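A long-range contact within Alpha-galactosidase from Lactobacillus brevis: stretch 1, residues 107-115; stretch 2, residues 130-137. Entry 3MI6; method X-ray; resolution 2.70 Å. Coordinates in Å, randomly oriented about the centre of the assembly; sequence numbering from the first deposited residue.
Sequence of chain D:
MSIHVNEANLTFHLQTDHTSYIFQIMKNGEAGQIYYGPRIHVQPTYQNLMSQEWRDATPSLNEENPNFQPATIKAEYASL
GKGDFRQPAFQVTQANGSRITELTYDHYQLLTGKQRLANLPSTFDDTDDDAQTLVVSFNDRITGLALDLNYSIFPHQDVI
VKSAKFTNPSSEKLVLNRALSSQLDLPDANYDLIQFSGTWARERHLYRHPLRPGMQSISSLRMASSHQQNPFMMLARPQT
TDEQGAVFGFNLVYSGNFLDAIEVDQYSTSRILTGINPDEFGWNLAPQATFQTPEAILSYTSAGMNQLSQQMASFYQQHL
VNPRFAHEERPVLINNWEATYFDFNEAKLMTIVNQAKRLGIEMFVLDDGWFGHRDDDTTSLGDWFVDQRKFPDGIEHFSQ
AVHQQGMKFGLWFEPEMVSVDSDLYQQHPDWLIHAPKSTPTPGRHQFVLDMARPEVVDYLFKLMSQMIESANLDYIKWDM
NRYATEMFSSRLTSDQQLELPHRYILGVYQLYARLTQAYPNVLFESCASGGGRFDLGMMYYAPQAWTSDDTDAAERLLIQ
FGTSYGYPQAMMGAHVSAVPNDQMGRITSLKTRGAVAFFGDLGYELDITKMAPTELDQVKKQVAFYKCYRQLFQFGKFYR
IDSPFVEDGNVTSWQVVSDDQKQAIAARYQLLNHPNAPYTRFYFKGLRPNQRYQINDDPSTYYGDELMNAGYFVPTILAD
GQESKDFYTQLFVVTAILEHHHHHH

Stretch 1 (107-115) HYQLLTGKQ
Stretch 2 130-137: DAQTLVVS

Where the paired strands of this contact run out, a side chain joins the backbone in holding the residue that follows: Thr133 OG1 donates a hydrogen bond to Gly113 O at 2.8 Å, just beyond the last residue of the first strand. Gly113 has left extended geometry, with phi/psi of 69/-146°, a positive phi that favours glycine, yet it remains tied to the second stretch because its own amide also bonds across, Gly113 N to Ala131 O at 2.9 Å. Thr133, with chi1 m (-47°), is the residue most covered by the opposing stretch. The aliphatic part of Lys114 lies beside the same hydroxyl, Lys114 CD to Thr133 OG1 3.6 Å, while its chain (t, p, t, p) leads away and Lys114 NZ bonds Gln115 O at 3.2 Å.

Behind this ending lies a regular antiparallel ladder, illustrating how alternating wide and narrow pairs distribute bonds and side chains. Strands 107-112 and 132-137 run at 162° to each other, their axes approaching to 4.7 Å, and paired residue numbers sum to 244. The hydrogen-bonded pairs are His107 with Ser137, Gln109 with Val135 and Leu111 with Thr133, at CA-CA distances of 5.6, 5.2 and 5.1 Å. Between them, Tyr108 with Val136, Leu110 with Leu134 and Thr112 with Gln132 draw in to CA-CA distances of 4.5, 4.7 and 4.6 Å.

The central pair is bonded both ways: Gln109 N to Val135 O is 3.0 Å, and Val135 N to Gln109 O is 2.9 Å and nearly linear at 177°. Leu111 N gives Thr133 O a short 2.8 Å bond, whereas the return from Thr133 N to Leu111 O is weak at 3.4 Å. Ser137 N reaches His107 O at 3.0 Å. A CA-H...O contact supplements the ladder, with Tyr108 CA 3.3 Å from Val135 O.

One sheet face carries Tyr108, Leu110, Thr112, Gln132, Leu134 and Val136. Here apolar contact prevails: Leu134 (t, p) brings CD1 to 4.0 Å from Tyr108 CD2 and 4.5 Å from Leu110 CG. The tyrosine uses chi1 p (84°) and chi2 -98°; Leu110 has an off-well chi1 of -142° with chi2 t, and Val136 is t.

The other face bears His107, Gln109, Leu111, Thr133, Val135 and Ser137. His107 (chi1 p, 79°; chi2 -87°) lays a ring face against Ser137 (m), whose CB sits 4.0 Å from the His107 ring centroid in a CH-pi contact. Gln109 extends t, t; Val135 is t. Leu111 (m, t) meets Thr133, with Leu111 CB 4.3 Å from Thr133 CB.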

# COMPACT_ATOMS: atom_id res chain seq x y z
N HIS D 107 43.61 8.59 -22.51
CA HIS D 107 44.25 9.53 -21.59
C HIS D 107 43.23 10.37 -20.87
O HIS D 107 42.11 10.50 -21.32
CB HIS D 107 45.21 10.45 -22.36
CG HIS D 107 44.52 11.57 -23.07
ND1 HIS D 107 44.03 11.45 -24.35
CD2 HIS D 107 44.27 12.85 -22.70
CE1 HIS D 107 43.50 12.60 -24.73
NE2 HIS D 107 43.63 13.47 -23.74
N TYR D 108 43.64 10.98 -19.76
CA TYR D 108 42.77 11.87 -19.00
C TYR D 108 43.45 13.20 -18.73
O TYR D 108 44.66 13.33 -18.87
CB TYR D 108 42.37 11.23 -17.67
CG TYR D 108 43.39 11.43 -16.57
CD1 TYR D 108 44.31 10.45 -16.27
CD2 TYR D 108 43.44 12.61 -15.84
CE1 TYR D 108 45.24 10.64 -15.27
CE2 TYR D 108 44.36 12.80 -14.86
CZ TYR D 108 45.26 11.81 -14.57
OH TYR D 108 46.19 12.00 -13.58
N GLN D 109 42.66 14.18 -18.32
CA GLN D 109 43.18 15.50 -17.96
C GLN D 109 42.42 16.07 -16.75
O GLN D 109 41.22 15.85 -16.63
CB GLN D 109 43.06 16.42 -19.16
CG GLN D 109 43.52 17.83 -18.94
CD GLN D 109 43.43 18.64 -20.22
OE1 GLN D 109 42.61 18.34 -21.10
NE2 GLN D 109 44.26 19.68 -20.34
N LEU D 110 43.11 16.77 -15.86
CA LEU D 110 42.50 17.34 -14.65
C LEU D 110 42.68 18.85 -14.61
O LEU D 110 43.79 19.35 -14.51
CB LEU D 110 43.10 16.72 -13.39
CG LEU D 110 42.21 16.41 -12.17
CD1 LEU D 110 43.03 16.50 -10.89
CD2 LEU D 110 40.99 17.32 -12.07
N LEU D 111 41.57 19.59 -14.67
CA LEU D 111 41.65 21.05 -14.69
C LEU D 111 41.19 21.59 -13.36
O LEU D 111 40.72 20.85 -12.51
CB LEU D 111 40.77 21.63 -15.81
CG LEU D 111 41.02 21.15 -17.25
CD1 LEU D 111 39.82 21.46 -18.17
CD2 LEU D 111 42.33 21.71 -17.81
N THR D 112 41.32 22.89 -13.19
CA THR D 112 40.83 23.54 -12.00
C THR D 112 39.66 24.45 -12.37
O THR D 112 39.62 25.03 -13.46
CB THR D 112 41.94 24.35 -11.31
OG1 THR D 112 42.71 23.46 -10.50
CG2 THR D 112 41.34 25.45 -10.43
N GLY D 113 38.71 24.53 -11.45
CA GLY D 113 37.50 25.30 -11.69
C GLY D 113 36.64 24.64 -12.74
O GLY D 113 36.60 23.41 -12.87
N LYS D 114 35.95 25.47 -13.52
CA LYS D 114 35.02 24.99 -14.51
C LYS D 114 34.69 26.16 -15.44
O LYS D 114 34.30 27.23 -14.98
CB LYS D 114 33.77 24.43 -13.80
CG LYS D 114 32.57 24.11 -14.69
CD LYS D 114 32.84 22.93 -15.62
CE LYS D 114 31.57 22.41 -16.28
NZ LYS D 114 30.99 23.36 -17.24
N GLN D 115 34.87 25.96 -16.74
CA GLN D 115 34.58 27.02 -17.70
C GLN D 115 33.22 26.80 -18.34
O GLN D 115 32.80 25.66 -18.54
CB GLN D 115 35.64 27.04 -18.80
CG GLN D 115 37.08 27.04 -18.29
CD GLN D 115 37.67 28.44 -18.22
OE1 GLN D 115 38.03 29.03 -19.24
NE2 GLN D 115 37.78 28.97 -17.00
N ASP D 130 36.45 25.80 -5.17
CA ASP D 130 37.11 24.50 -5.10
C ASP D 130 36.62 23.46 -6.10
O ASP D 130 36.82 22.25 -5.90
CB ASP D 130 37.08 23.98 -3.66
CG ASP D 130 37.65 24.99 -2.66
OD1 ASP D 130 38.61 25.72 -3.02
OD2 ASP D 130 37.12 25.08 -1.52
N ALA D 131 36.01 23.92 -7.19
CA ALA D 131 35.55 23.01 -8.24
C ALA D 131 36.71 22.48 -9.07
O ALA D 131 37.78 23.07 -9.11
CB ALA D 131 34.51 23.67 -9.14
N GLN D 132 36.48 21.36 -9.73
CA GLN D 132 37.49 20.71 -10.54
C GLN D 132 36.80 20.08 -11.75
O GLN D 132 35.67 19.61 -11.65
CB GLN D 132 38.20 19.61 -9.74
CG GLN D 132 38.88 20.07 -8.45
CD GLN D 132 39.79 18.99 -7.86
OE1 GLN D 132 41.01 19.03 -8.04
NE2 GLN D 132 39.21 18.02 -7.16
N THR D 133 37.47 20.06 -12.90
CA THR D 133 36.91 19.38 -14.06
C THR D 133 37.85 18.26 -14.47
O THR D 133 39.03 18.49 -14.67
CB THR D 133 36.67 20.33 -15.26
OG1 THR D 133 36.00 21.51 -14.83
CG2 THR D 133 35.82 19.66 -16.32
N LEU D 134 37.31 17.06 -14.57
CA LEU D 134 38.03 15.87 -15.01
C LEU D 134 37.54 15.54 -16.41
O LEU D 134 36.34 15.44 -16.63
CB LEU D 134 37.71 14.70 -14.07
CG LEU D 134 38.29 13.33 -14.44
CD1 LEU D 134 39.79 13.29 -14.23
CD2 LEU D 134 37.64 12.21 -13.67
N VAL D 135 38.46 15.40 -17.36
CA VAL D 135 38.09 15.05 -18.72
C VAL D 135 38.69 13.70 -19.10
O VAL D 135 39.89 13.56 -19.15
CB VAL D 135 38.57 16.08 -19.75
CG1 VAL D 135 38.06 15.71 -21.13
CG2 VAL D 135 38.13 17.46 -19.36
N VAL D 136 37.84 12.73 -19.39
CA VAL D 136 38.32 11.38 -19.63
C VAL D 136 38.09 10.98 -21.08
O VAL D 136 36.97 10.64 -21.46
CB VAL D 136 37.64 10.36 -18.69
CG1 VAL D 136 38.09 8.95 -19.01
CG2 VAL D 136 37.95 10.69 -17.26
N SER D 137 39.16 11.00 -21.87
CA SER D 137 39.05 10.83 -23.32
C SER D 137 39.23 9.38 -23.77
O SER D 137 40.07 8.65 -23.25
CB SER D 137 40.05 11.74 -24.03
OG SER D 137 39.90 13.08 -23.58